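Exo-arabinanase (Penicillium chrysogenum, PDB 3A72) hydrolyses alpha-L-arabinofuranosidic linkages, probably releasing arabinobiose from the ends of alpha-1,5-linked arabinan chains. Local coordinates at residues 209-223 against 263-275. Sequence-based numbering, arbitrary orientation.
With AHR (alpha-L-arabinofuranose), chain B.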
loop_
_atom_site.group_PDB
_atom_site.type_symbol
_atom_site.label_atom_id
_atom_site.label_comp_id
_atom_site.label_asym_id
_atom_site.label_seq_id
_atom_site.Cartn_x
_atom_site.Cartn_y
_atom_site.Cartn_z
ATOM N N VAL A 209 2.825 -3.640 -4.553
ATOM C CA VAL A 209 1.950 -4.238 -3.565
ATOM C C VAL A 209 1.991 -5.757 -3.803
ATOM O O VAL A 209 1.954 -6.190 -4.961
ATOM C CB VAL A 209 0.525 -3.671 -3.626
ATOM C CG1 VAL A 209 -0.442 -4.440 -2.726
ATOM C CG2 VAL A 209 0.514 -2.187 -3.293
ATOM N N VAL A 210 2.055 -6.560 -2.739
ATOM C CA VAL A 210 2.245 -8.016 -2.886
ATOM C C VAL A 210 1.139 -8.726 -2.138
ATOM O O VAL A 210 0.758 -8.321 -1.028
ATOM C CB VAL A 210 3.618 -8.438 -2.366
ATOM C CG1 VAL A 210 3.842 -9.926 -2.555
ATOM C CG2 VAL A 210 4.718 -7.670 -3.055
ATOM N N THR A 211 0.673 -9.831 -2.682
ATOM C CA THR A 211 -0.190 -10.762 -1.944
ATOM C C THR A 211 0.271 -12.186 -2.230
ATOM O O THR A 211 0.548 -12.561 -3.373
ATOM C CB THR A 211 -1.673 -10.523 -2.257
ATOM O OG1 THR A 211 -2.481 -11.291 -1.330
ATOM C CG2 THR A 211 -2.129 -10.913 -3.623
ATOM N N LYS A 212 0.319 -13.027 -1.183
ATOM C CA LYS A 212 0.695 -14.411 -1.331
ATOM C C LYS A 212 -0.494 -15.259 -1.764
ATOM O O LYS A 212 -1.597 -15.176 -1.201
ATOM C CB LYS A 212 1.256 -14.929 0.001
ATOM C CG LYS A 212 1.925 -16.282 -0.144
ATOM C CD LYS A 212 2.554 -16.745 1.171
ATOM C CE LYS A 212 3.381 -18.021 0.971
ATOM N NZ LYS A 212 3.935 -18.463 2.258
ATOM N N LEU A 213 -0.290 -16.121 -2.743
ATOM C CA LEU A 213 -1.314 -16.988 -3.281
ATOM C C LEU A 213 -1.261 -18.370 -2.626
ATOM O O LEU A 213 -0.228 -18.752 -2.036
ATOM C CB LEU A 213 -1.081 -17.129 -4.793
ATOM C CG LEU A 213 -1.080 -15.795 -5.567
ATOM C CD1 LEU A 213 -0.946 -16.043 -7.057
ATOM C CD2 LEU A 213 -2.303 -14.952 -5.253
ATOM N N PRO A 214 -2.342 -19.127 -2.699
ATOM C CA PRO A 214 -2.428 -20.391 -1.932
ATOM C C PRO A 214 -1.514 -21.503 -2.424
ATOM O O PRO A 214 -1.353 -22.477 -1.711
ATOM C CB PRO A 214 -3.924 -20.771 -2.059
ATOM C CG PRO A 214 -4.354 -20.103 -3.368
ATOM C CD PRO A 214 -3.653 -18.760 -3.275
ATOM N N ASN A 215 -0.948 -21.375 -3.619
ATOM C CA ASN A 215 0.015 -22.335 -4.126
ATOM C C ASN A 215 1.462 -21.932 -3.858
ATOM O O ASN A 215 2.374 -22.569 -4.373
ATOM C CB ASN A 215 -0.179 -22.533 -5.622
ATOM C CG ASN A 215 0.160 -21.288 -6.436
ATOM O OD1 ASN A 215 0.384 -20.213 -5.840
ATOM N ND2 ASN A 215 0.241 -21.417 -7.744
ATOM N N GLY A 216 1.674 -20.912 -3.044
ATOM C CA GLY A 216 3.013 -20.461 -2.676
ATOM C C GLY A 216 3.617 -19.433 -3.596
ATOM O O GLY A 216 4.678 -18.907 -3.323
ATOM N N GLN A 217 2.965 -19.138 -4.730
ATOM C CA GLN A 217 3.418 -17.985 -5.515
ATOM C C GLN A 217 3.050 -16.679 -4.838
ATOM O O GLN A 217 2.053 -16.609 -4.131
ATOM C CB GLN A 217 2.737 -18.011 -6.892
ATOM C CG GLN A 217 3.158 -19.162 -7.779
ATOM C CD GLN A 217 2.525 -19.033 -9.148
ATOM O OE1 GLN A 217 1.322 -19.192 -9.284
ATOM N NE2 GLN A 217 3.335 -18.669 -10.133
ATOM N N TYR A 218 3.856 -15.673 -5.060
ATOM C CA TYR A 218 3.578 -14.301 -4.658
ATOM C C TYR A 218 3.209 -13.525 -5.893
ATOM O O TYR A 218 3.880 -13.604 -6.937
ATOM C CB TYR A 218 4.781 -13.650 -3.969
ATOM C CG TYR A 218 5.131 -14.292 -2.649
ATOM C CD1 TYR A 218 4.733 -13.716 -1.439
ATOM C CD2 TYR A 218 5.855 -15.493 -2.595
ATOM C CE1 TYR A 218 5.067 -14.303 -0.227
ATOM C CE2 TYR A 218 6.169 -16.067 -1.379
ATOM C CZ TYR A 218 5.787 -15.502 -0.201
ATOM O OH TYR A 218 6.112 -16.087 0.991
ATOM N N PHE A 219 2.119 -12.754 -5.769
ATOM C CA PHE A 219 1.588 -11.846 -6.792
ATOM C C PHE A 219 2.053 -10.432 -6.463
ATOM O O PHE A 219 1.624 -9.861 -5.461
ATOM C CB PHE A 219 0.073 -11.972 -6.813
ATOM C CG PHE A 219 -0.665 -11.127 -7.787
ATOM C CD1 PHE A 219 -0.923 -11.625 -9.072
ATOM C CD2 PHE A 219 -1.114 -9.852 -7.496
ATOM C CE1 PHE A 219 -1.587 -10.848 -9.989
ATOM C CE2 PHE A 219 -1.801 -9.085 -8.418
ATOM C CZ PHE A 219 -2.042 -9.588 -9.673
ATOM N N TYR A 220 2.967 -9.936 -7.264
ATOM C CA TYR A 220 3.610 -8.623 -7.108
ATOM C C TYR A 220 3.024 -7.705 -8.147
ATOM O O TYR A 220 3.289 -7.930 -9.351
ATOM C CB TYR A 220 5.116 -8.826 -7.237
ATOM C CG TYR A 220 6.006 -7.612 -7.201
ATOM C CD1 TYR A 220 6.794 -7.334 -6.076
ATOM C CD2 TYR A 220 6.117 -6.747 -8.265
ATOM C CE1 TYR A 220 7.619 -6.217 -6.046
ATOM C CE2 TYR A 220 6.936 -5.649 -8.245
ATOM C CZ TYR A 220 7.692 -5.383 -7.142
ATOM O OH TYR A 220 8.513 -4.289 -7.197
ATOM N N VAL A 221 2.251 -6.709 -7.775
ATOM C CA VAL A 221 1.570 -5.822 -8.700
ATOM C C VAL A 221 2.171 -4.421 -8.557
ATOM O O VAL A 221 2.628 -3.996 -7.500
ATOM C CB VAL A 221 0.049 -5.848 -8.470
ATOM C CG1 VAL A 221 -0.379 -5.160 -7.178
ATOM C CG2 VAL A 221 -0.733 -5.289 -9.669
ATOM N N TYR A 222 2.142 -3.698 -9.691
ATOM C CA TYR A 222 2.715 -2.359 -9.752
ATOM C C TYR A 222 2.082 -1.598 -10.902
ATOM O O TYR A 222 1.450 -2.169 -11.792
ATOM C CB TYR A 222 4.206 -2.443 -9.943
ATOM C CG TYR A 222 4.782 -3.196 -11.126
ATOM C CD1 TYR A 222 5.279 -2.547 -12.237
ATOM C CD2 TYR A 222 4.865 -4.580 -11.085
ATOM C CE1 TYR A 222 5.835 -3.246 -13.305
ATOM C CE2 TYR A 222 5.463 -5.286 -12.124
ATOM C CZ TYR A 222 5.939 -4.626 -13.224
ATOM O OH TYR A 222 6.543 -5.373 -14.222
ATOM N N GLU A 223 2.237 -0.253 -10.860
ATOM C CA GLU A 223 1.956 0.561 -12.038
ATOM C C GLU A 223 3.215 0.619 -12.867
ATOM O O GLU A 223 4.326 0.806 -12.340
ATOM C CB GLU A 223 1.447 1.970 -11.678
ATOM C CG GLU A 223 2.479 2.826 -10.934
ATOM C CD GLU A 223 2.021 4.230 -10.606
ATOM O OE1 GLU A 223 0.774 4.507 -10.584
ATOM O OE2 GLU A 223 2.936 5.061 -10.354
ATOM N N GLN A 263 -8.811 -0.762 -19.265
ATOM C CA GLN A 263 -7.372 -0.788 -19.136
ATOM C C GLN A 263 -7.016 -0.081 -17.828
ATOM O O GLN A 263 -6.912 1.161 -17.783
ATOM C CB GLN A 263 -6.712 -0.108 -20.317
ATOM C CG GLN A 263 -6.963 -0.941 -21.580
ATOM C CD GLN A 263 -6.231 -0.359 -22.760
ATOM O OE1 GLN A 263 -5.001 -0.384 -22.851
ATOM N NE2 GLN A 263 -6.937 0.212 -23.685
ATOM N N PRO A 264 -6.904 -0.821 -16.739
ATOM C CA PRO A 264 -6.733 -0.141 -15.423
ATOM C C PRO A 264 -5.377 0.535 -15.339
ATOM O O PRO A 264 -4.352 -0.006 -15.781
ATOM C CB PRO A 264 -6.862 -1.267 -14.415
ATOM C CG PRO A 264 -6.781 -2.498 -15.132
ATOM C CD PRO A 264 -6.923 -2.279 -16.602
ATOM N N THR A 265 -5.351 1.688 -14.690
ATOM C CA THR A 265 -4.123 2.450 -14.540
ATOM C C THR A 265 -3.975 3.002 -13.136
ATOM O O THR A 265 -4.967 3.381 -12.465
ATOM C CB THR A 265 -4.021 3.612 -15.554
ATOM O OG1 THR A 265 -5.109 4.499 -15.353
ATOM C CG2 THR A 265 -4.001 3.113 -16.980
ATOM N N SER A 266 -2.719 3.093 -12.718
ATOM C CA SER A 266 -2.194 3.762 -11.530
ATOM C C SER A 266 -2.424 2.954 -10.235
ATOM O O SER A 266 -3.443 2.268 -10.043
ATOM C CB SER A 266 -2.736 5.149 -11.346
ATOM O OG SER A 266 -2.358 6.014 -12.412
ATOM N N SER A 267 -1.439 3.103 -9.327
ATOM C CA SER A 267 -1.583 2.837 -7.915
ATOM C C SER A 267 -2.408 1.611 -7.564
ATOM O O SER A 267 -3.495 1.728 -6.988
ATOM C CB SER A 267 -2.133 4.068 -7.201
ATOM O OG SER A 267 -3.484 4.347 -7.508
ATOM N N PRO A 268 -1.893 0.437 -7.855
ATOM C CA PRO A 268 -2.677 -0.788 -7.612
ATOM C C PRO A 268 -2.691 -1.201 -6.158
ATOM O O PRO A 268 -1.814 -0.872 -5.352
ATOM C CB PRO A 268 -1.895 -1.840 -8.417
ATOM C CG PRO A 268 -0.454 -1.372 -8.311
ATOM C CD PRO A 268 -0.558 0.126 -8.425
ATOM N N TYR A 269 -3.670 -2.040 -5.833
ATOM C CA TYR A 269 -3.676 -2.794 -4.593
ATOM C C TYR A 269 -4.177 -4.194 -4.942
ATOM O O TYR A 269 -5.084 -4.330 -5.762
ATOM C CB TYR A 269 -4.537 -2.108 -3.502
ATOM C CG TYR A 269 -3.979 -2.418 -2.112
ATOM C CD1 TYR A 269 -3.145 -1.494 -1.488
ATOM C CD2 TYR A 269 -4.219 -3.618 -1.444
ATOM C CE1 TYR A 269 -2.605 -1.744 -0.251
ATOM C CE2 TYR A 269 -3.651 -3.877 -0.225
ATOM C CZ TYR A 269 -2.854 -2.941 0.373
ATOM O OH TYR A 269 -2.253 -3.149 1.603
ATOM N N ALA A 270 -3.625 -5.226 -4.329
ATOM C CA ALA A 270 -4.038 -6.613 -4.590
ATOM C C ALA A 270 -4.172 -7.362 -3.261
ATOM O O ALA A 270 -3.332 -7.195 -2.368
ATOM C CB ALA A 270 -3.029 -7.343 -5.432
ATOM N N VAL A 271 -5.162 -8.223 -3.193
ATOM C CA VAL A 271 -5.428 -9.120 -2.074
ATOM C C VAL A 271 -5.913 -10.468 -2.648
ATOM O O VAL A 271 -6.224 -10.561 -3.826
ATOM C CB VAL A 271 -6.472 -8.532 -1.093
ATOM C CG1 VAL A 271 -5.915 -7.309 -0.421
ATOM C CG2 VAL A 271 -7.801 -8.269 -1.779
ATOM N N TRP A 272 -5.989 -11.447 -1.778
ATOM C CA TRP A 272 -6.488 -12.772 -2.126
ATOM C C TRP A 272 -7.448 -13.256 -1.034
ATOM O O TRP A 272 -7.171 -13.115 0.132
ATOM C CB TRP A 272 -5.322 -13.760 -2.345
ATOM C CG TRP A 272 -5.819 -15.159 -2.614
ATOM C CD1 TRP A 272 -6.138 -15.702 -3.792
ATOM C CD2 TRP A 272 -6.060 -16.181 -1.636
ATOM N NE1 TRP A 272 -6.573 -16.998 -3.655
ATOM C CE2 TRP A 272 -6.530 -17.319 -2.317
ATOM C CE3 TRP A 272 -5.915 -16.242 -0.247
ATOM C CZ2 TRP A 272 -6.866 -18.501 -1.684
ATOM C CZ3 TRP A 272 -6.250 -17.417 0.413
ATOM C CH2 TRP A 272 -6.703 -18.512 -0.306
ATOM N N THR A 273 -8.564 -13.865 -1.499
ATOM C CA THR A 273 -9.513 -14.528 -0.586
ATOM C C THR A 273 -9.637 -15.996 -0.977
ATOM O O THR A 273 -9.633 -16.313 -2.158
ATOM C CB THR A 273 -10.900 -13.876 -0.666
ATOM O OG1 THR A 273 -11.791 -14.646 0.163
ATOM C CG2 THR A 273 -11.450 -13.803 -2.059
ATOM N N PRO A 274 -9.891 -16.885 0.002
ATOM C CA PRO A 274 -10.310 -18.229 -0.366
ATOM C C PRO A 274 -11.631 -18.328 -1.083
ATOM O O PRO A 274 -11.906 -19.359 -1.697
ATOM C CB PRO A 274 -10.432 -18.932 1.045
ATOM C CG PRO A 274 -9.649 -18.073 1.982
ATOM C CD PRO A 274 -9.745 -16.700 1.470
ATOM N N TYR A 275 -12.494 -17.313 -0.940
ATOM C CA TYR A 275 -13.805 -17.365 -1.577
ATOM C C TYR A 275 -13.680 -17.306 -3.096
ATOM O O TYR A 275 -12.738 -16.737 -3.652
ATOM C CB TYR A 275 -14.694 -16.187 -1.063
ATOM C CG TYR A 275 -15.418 -16.544 0.202
ATOM C CD1 TYR A 275 -14.694 -16.721 1.389
ATOM C CD2 TYR A 275 -16.748 -16.765 0.251
ATOM C CE1 TYR A 275 -15.281 -17.084 2.549
ATOM C CE2 TYR A 275 -17.423 -17.141 1.455
ATOM C CZ TYR A 275 -16.623 -17.272 2.595
ATOM O OH TYR A 275 -17.330 -17.637 3.762
HETATM O O5 AHR B . 4.140 10.916 -5.953
HETATM C C5 AHR B . 5.108 9.819 -5.900
HETATM C C4 AHR B . 4.985 9.022 -7.168
HETATM O O4 AHR B . 3.723 8.341 -7.145
HETATM C C3 AHR B . 6.044 7.933 -7.287
HETATM O O3 AHR B . 7.210 8.461 -7.942
HETATM C C2 AHR B . 5.317 6.866 -8.141
HETATM O O2 AHR B . 5.709 5.531 -7.829
HETATM C C1 AHR B . 3.832 7.122 -7.889
HETATM O O1 AHR B . 3.142 7.386 -9.144
HETATM O O HOH W 1 -1.723 -7.298 -0.154
HETATM O O HOH W 2 0.159 6.873 -11.576
#
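E223 and S267 make the one direct hydrogen bond between 209-223 and 263-275, and they illustrate how adjacent blades of a beta-propeller can build a sugar site where their sheets come together. Followed outward from the backbone, the E223 side chain changes partners atom by atom. E223 CB lies 3.9 Å from S267 N, with P268 CD a little farther off; the P268 ring also packs against the backbone of Y222. CG turns into the space between the backbone N and carbonyl carbon (chi1 64°), and from there the extended chain places CD between S267 N and the sugar. The two oxygens then divide their work. E223 OE1 accepts from S267 N at 2.9 Å, on its anti side and 35° out of the carboxylate plane, and takes a second hydrogen from a water that also bonds S266 OG; together these restrain the group's rotation. E223 OE2 accepts a hydrogen bond from O1 of the bound alpha-L-arabinofuranose at 2.6 Å, a sugar also bonded by Q176 and E151.

Away from the ligand, apolar contacts take over. V209 CG1 stands almost on the normal of the Y269 ring, 3.9 Å from its centroid, while CG2 reaches P268 O. A270 CB meets the edge of the F219 ring at CE2 (3.7 Å) and V221 CG1 beside it. At the far end P214 CD lies over one face of W272, 3.6 Å from the five-membered ring centroid, and W272 NE1 bonds to N279 O. Between strands 209-212 and 269-273 a water donates to both V210 O and A270 O.

These two strands run nearly parallel, at 10°, yet each is an edge strand, the first, of its own four-stranded antiparallel sheet. F153 of strand 149-157, from a third sheet, touches both V209 and Y269, while L237 of strand 237-242 packs on P268.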